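Local coordinates for penicillin-binding protein 1A (Mycobacterium tuberculosis, PDB 5CXW) that builds and cross-links cell-wall peptidoglycan, its C-terminal transpeptidase domain being the part that penicillin acylates, at residues Thr267-Ser277 and Arg286-Thr294. Sequence-based numbering, arbitrary orientation.
With 35P ((2R,4S)-5,5-dimethyl-2-{(1R)-2-oxo-1-[(phenoxyacetyl)amino]ethyl}-1,3-thiazolidine-4-carboxylic acid), chain C.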
loop_
_atom_site.group_PDB
_atom_site.type_symbol
_atom_site.label_atom_id
_atom_site.label_comp_id
_atom_site.label_asym_id
_atom_site.label_seq_id
_atom_site.Cartn_x
_atom_site.Cartn_y
_atom_site.Cartn_z
ATOM N N THR A 267 11.709 6.214 -3.147
ATOM C CA THR A 267 12.152 4.913 -3.650
ATOM C C THR A 267 13.482 4.534 -3.064
ATOM O O THR A 267 13.641 3.416 -2.575
ATOM C CB THR A 267 12.139 4.907 -5.185
ATOM O OG1 THR A 267 10.802 5.157 -5.600
ATOM C CG2 THR A 267 12.632 3.581 -5.755
ATOM N N ALA A 268 14.448 5.468 -3.140
ATOM C CA ALA A 268 15.788 5.194 -2.694
ATOM C C ALA A 268 15.745 4.772 -1.193
ATOM O O ALA A 268 16.475 3.862 -0.799
ATOM C CB ALA A 268 16.709 6.374 -2.926
ATOM N N ALA A 269 15.002 5.488 -0.387
ATOM C CA ALA A 269 14.866 5.106 1.044
ATOM C C ALA A 269 14.278 3.751 1.295
ATOM O O ALA A 269 14.652 3.072 2.288
ATOM C CB ALA A 269 14.072 6.174 1.787
ATOM N N MET A 270 13.371 3.327 0.399
ATOM C CA MET A 270 12.623 2.070 0.516
ATOM C C MET A 270 13.372 0.879 -0.067
ATOM O O MET A 270 13.014 -0.263 0.219
ATOM C CB MET A 270 11.257 2.179 -0.154
ATOM C CG MET A 270 10.404 3.145 0.603
ATOM S SD MET A 270 8.883 3.540 -0.282
ATOM C CE MET A 270 8.052 1.936 -0.158
ATOM N N GLU A 271 14.377 1.141 -0.889
ATOM C CA GLU A 271 15.096 0.021 -1.589
ATOM C C GLU A 271 15.609 -1.060 -0.673
ATOM O O GLU A 271 15.462 -2.227 -0.996
ATOM C CB GLU A 271 16.211 0.529 -2.471
ATOM C CG GLU A 271 15.746 1.015 -3.826
ATOM C CD GLU A 271 16.913 1.450 -4.708
ATOM O OE1 GLU A 271 17.326 2.596 -4.598
ATOM O OE2 GLU A 271 17.426 0.660 -5.495
ATOM N N PRO A 272 16.200 -0.695 0.492
ATOM C CA PRO A 272 16.796 -1.762 1.319
ATOM C C PRO A 272 15.750 -2.540 2.146
ATOM O O PRO A 272 16.113 -3.400 2.960
ATOM C CB PRO A 272 17.712 -1.009 2.278
ATOM C CG PRO A 272 17.305 0.408 2.233
ATOM C CD PRO A 272 16.635 0.664 0.903
ATOM N N ILE A 273 14.486 -2.063 2.138
ATOM C CA ILE A 273 13.521 -2.556 3.158
ATOM C C ILE A 273 13.017 -3.974 2.922
ATOM O O ILE A 273 12.832 -4.670 3.880
ATOM C CB ILE A 273 12.380 -1.516 3.406
ATOM C CG1 ILE A 273 13.025 -0.211 3.856
ATOM C CG2 ILE A 273 11.311 -2.035 4.362
ATOM C CD1 ILE A 273 12.031 0.926 4.133
ATOM N N ALA A 274 12.836 -4.448 1.697
ATOM C CA ALA A 274 12.409 -5.847 1.545
ATOM C C ALA A 274 13.427 -6.827 2.207
ATOM O O ALA A 274 13.078 -7.769 2.898
ATOM C CB ALA A 274 12.220 -6.152 0.077
ATOM N N GLY A 275 14.690 -6.560 1.968
ATOM C CA GLY A 275 15.749 -7.356 2.585
ATOM C C GLY A 275 15.892 -7.186 4.074
ATOM O O GLY A 275 16.043 -8.147 4.795
ATOM N N TYR A 276 15.806 -5.950 4.537
ATOM C CA TYR A 276 15.816 -5.652 5.950
ATOM C C TYR A 276 14.683 -6.344 6.695
ATOM O O TYR A 276 14.833 -6.706 7.872
ATOM C CB TYR A 276 15.792 -4.153 6.162
ATOM C CG TYR A 276 15.939 -3.711 7.580
ATOM C CD1 TYR A 276 17.187 -3.587 8.133
ATOM C CD2 TYR A 276 14.836 -3.450 8.355
ATOM C CE1 TYR A 276 17.343 -3.198 9.461
ATOM C CE2 TYR A 276 14.980 -3.081 9.704
ATOM C CZ TYR A 276 16.219 -2.943 10.231
ATOM O OH TYR A 276 16.394 -2.583 11.571
ATOM N N SER A 277 13.538 -6.473 6.040
ATOM C CA SER A 277 12.341 -7.074 6.574
ATOM C C SER A 277 12.422 -8.610 6.492
ATOM O O SER A 277 11.638 -9.249 5.812
ATOM C CB SER A 277 11.127 -6.562 5.786
ATOM O OG SER A 277 11.088 -5.138 5.876
ATOM N N ARG A 286 16.303 -9.186 -8.127
ATOM C CA ARG A 286 15.449 -8.110 -8.575
ATOM C C ARG A 286 15.310 -7.049 -7.483
ATOM O O ARG A 286 14.867 -7.363 -6.386
ATOM C CB ARG A 286 14.089 -8.681 -8.964
ATOM C CG ARG A 286 13.185 -7.690 -9.637
ATOM C CD ARG A 286 11.817 -8.260 -9.903
ATOM N NE ARG A 286 11.824 -9.433 -10.769
ATOM C CZ ARG A 286 11.762 -9.396 -12.108
ATOM N NH1 ARG A 286 11.695 -8.265 -12.778
ATOM N NH2 ARG A 286 11.698 -10.524 -12.768
ATOM N N ASP A 287 15.623 -5.799 -7.794
ATOM C CA ASP A 287 15.473 -4.696 -6.832
ATOM C C ASP A 287 13.988 -4.425 -6.561
ATOM O O ASP A 287 13.113 -4.641 -7.405
ATOM C CB ASP A 287 16.094 -3.374 -7.338
ATOM C CG ASP A 287 17.606 -3.431 -7.506
ATOM O OD1 ASP A 287 18.192 -4.417 -7.020
ATOM O OD2 ASP A 287 18.207 -2.522 -8.178
ATOM N N SER A 288 13.715 -3.861 -5.393
ATOM C CA SER A 288 12.362 -3.474 -5.063
ATOM C C SER A 288 12.412 -2.328 -4.055
ATOM O O SER A 288 13.463 -2.019 -3.544
ATOM C CB SER A 288 11.596 -4.647 -4.403
ATOM O OG SER A 288 12.175 -5.020 -3.174
ATOM N N ALA A 289 11.246 -1.735 -3.790
ATOM C CA ALA A 289 11.095 -0.673 -2.821
ATOM C C ALA A 289 9.888 -1.046 -2.007
ATOM O O ALA A 289 8.801 -1.257 -2.585
ATOM C CB ALA A 289 10.878 0.659 -3.570
ATOM N N ALA A 290 9.996 -1.143 -0.686
ATOM C CA ALA A 290 8.933 -1.689 0.126
ATOM C C ALA A 290 8.840 -1.080 1.497
ATOM O O ALA A 290 9.813 -0.408 1.969
ATOM C CB ALA A 290 9.126 -3.213 0.217
ATOM N N LYS A 291 7.718 -1.308 2.160
ATOM C CA LYS A 291 7.546 -0.856 3.542
ATOM C C LYS A 291 6.556 -1.786 4.244
ATOM O O LYS A 291 5.487 -2.029 3.742
ATOM C CB LYS A 291 7.083 0.602 3.621
ATOM C CG LYS A 291 7.000 1.113 5.065
ATOM C CD LYS A 291 8.378 1.338 5.710
ATOM C CE LYS A 291 8.256 1.653 7.211
ATOM N NZ LYS A 291 7.980 0.451 8.006
ATOM N N THR A 292 6.955 -2.251 5.419
ATOM C CA THR A 292 6.111 -3.062 6.262
ATOM C C THR A 292 5.265 -2.182 7.193
ATOM O O THR A 292 5.598 -1.000 7.475
ATOM C CB THR A 292 6.941 -3.964 7.174
ATOM O OG1 THR A 292 7.926 -3.175 7.834
ATOM C CG2 THR A 292 7.564 -5.136 6.367
ATOM N N GLY A 293 4.218 -2.777 7.743
ATOM C CA GLY A 293 3.459 -2.167 8.833
ATOM C C GLY A 293 2.916 -3.202 9.785
ATOM O O GLY A 293 2.578 -4.281 9.344
ATOM N N THR A 294 2.799 -2.859 11.065
ATOM C CA THR A 294 2.197 -3.751 12.053
ATOM C C THR A 294 1.454 -2.863 13.061
ATOM O O THR A 294 2.053 -1.973 13.643
ATOM C CB THR A 294 3.247 -4.544 12.824
ATOM O OG1 THR A 294 4.167 -5.235 11.950
ATOM C CG2 THR A 294 2.536 -5.575 13.692
HETATM C C24 35P C . 2.736 -1.413 19.999
HETATM C C23 35P C . 2.184 -2.263 20.954
HETATM C C22 35P C . 1.719 -3.506 20.588
HETATM C C21 35P C . 1.799 -3.942 19.274
HETATM C C20 35P C . 2.346 -3.122 18.311
HETATM C C19 35P C . 2.832 -1.845 18.678
HETATM O O1 35P C . 3.405 -0.980 17.778
HETATM C C2 35P C . 3.757 -1.470 16.487
HETATM C C3 35P C . 4.624 -0.449 15.802
HETATM O O18 35P C . 5.302 0.323 16.465
HETATM N N4 35P C . 4.587 -0.503 14.479
HETATM C C5 35P C . 5.413 0.368 13.659
HETATM C C6 35P C . 4.751 0.493 12.348
HETATM O O17 35P C . 3.906 -0.302 11.889
HETATM C C8 35P C . 6.892 -0.166 13.412
HETATM N N7 35P C . 6.749 -0.799 12.133
HETATM S S11 35P C . 7.534 -1.374 14.440
HETATM C C10 35P C . 7.538 -2.696 13.323
HETATM C C12 35P C . 7.008 -3.966 13.987
HETATM C C15 35P C . 8.902 -3.025 12.777
HETATM C C9 35P C . 6.572 -2.229 12.228
HETATM C C13 35P C . 6.655 -2.826 10.858
HETATM O O14 35P C . 7.319 -2.171 9.997
HETATM O O16 35P C . 6.028 -3.888 10.658
HETATM O O HOH W 1 12.751 -3.201 -0.861
HETATM O O HOH W 2 16.039 -3.471 -3.621
HETATM O O HOH W 3 17.528 0.039 -8.462
HETATM O O HOH W 4 10.527 -3.705 8.073
#
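The carbonyl O of M270 is gripped by two amides, whose N-H groups approach from above and below its plane. A290 N donates across the contact to M270 O (3.3 Å, 164° at the hydrogen), and I273 N comes from three residues on. The S-methyl of M270 lies against the A290 carbonyl, with CE 3.5 Å from A290 C. The bend at chi3 (68°) turns it there. I273 packs on the same carbonyl: its CB is 3.1 Å from A290 O, and CG2 and CD1 also touch it. Buried there, A290 O has no polar partner. E271 CA points its hydrogen at S288 O (3.3 Å), and waters join the rest. One bonds E271 O, A274 N and S288 OG; a second joins E271 O to S288 N. A third donates to the E271 and D287 carboxylates.

Strand 289-296 is outermost in the five-stranded antiparallel sheet of the transpeptidase domain. Its K291-T292-G293 fits the KTG motif of penicillin-binding proteins. The K291 side chain lies about 4 Å from that of S97, the acyl-ester serine by similarity. It slants across I273, CD to CD1 at 4.0 Å. K291 NZ bonds T292 O and S150 OG. I273 O accepts from S277 N and S277 OG; S277 CB and OG touch T292 CG2. A fourth water donates to S277 OG and T292 OG1. T292 OG1 donates a very short bond to penicillin carboxylate O14 (2.5 Å). T294 OG1 holds the other carboxylate oxygen, O16, at 2.6 Å, while T294 N donates almost straight (176°) to O17, the carbonyl oxygen on C6.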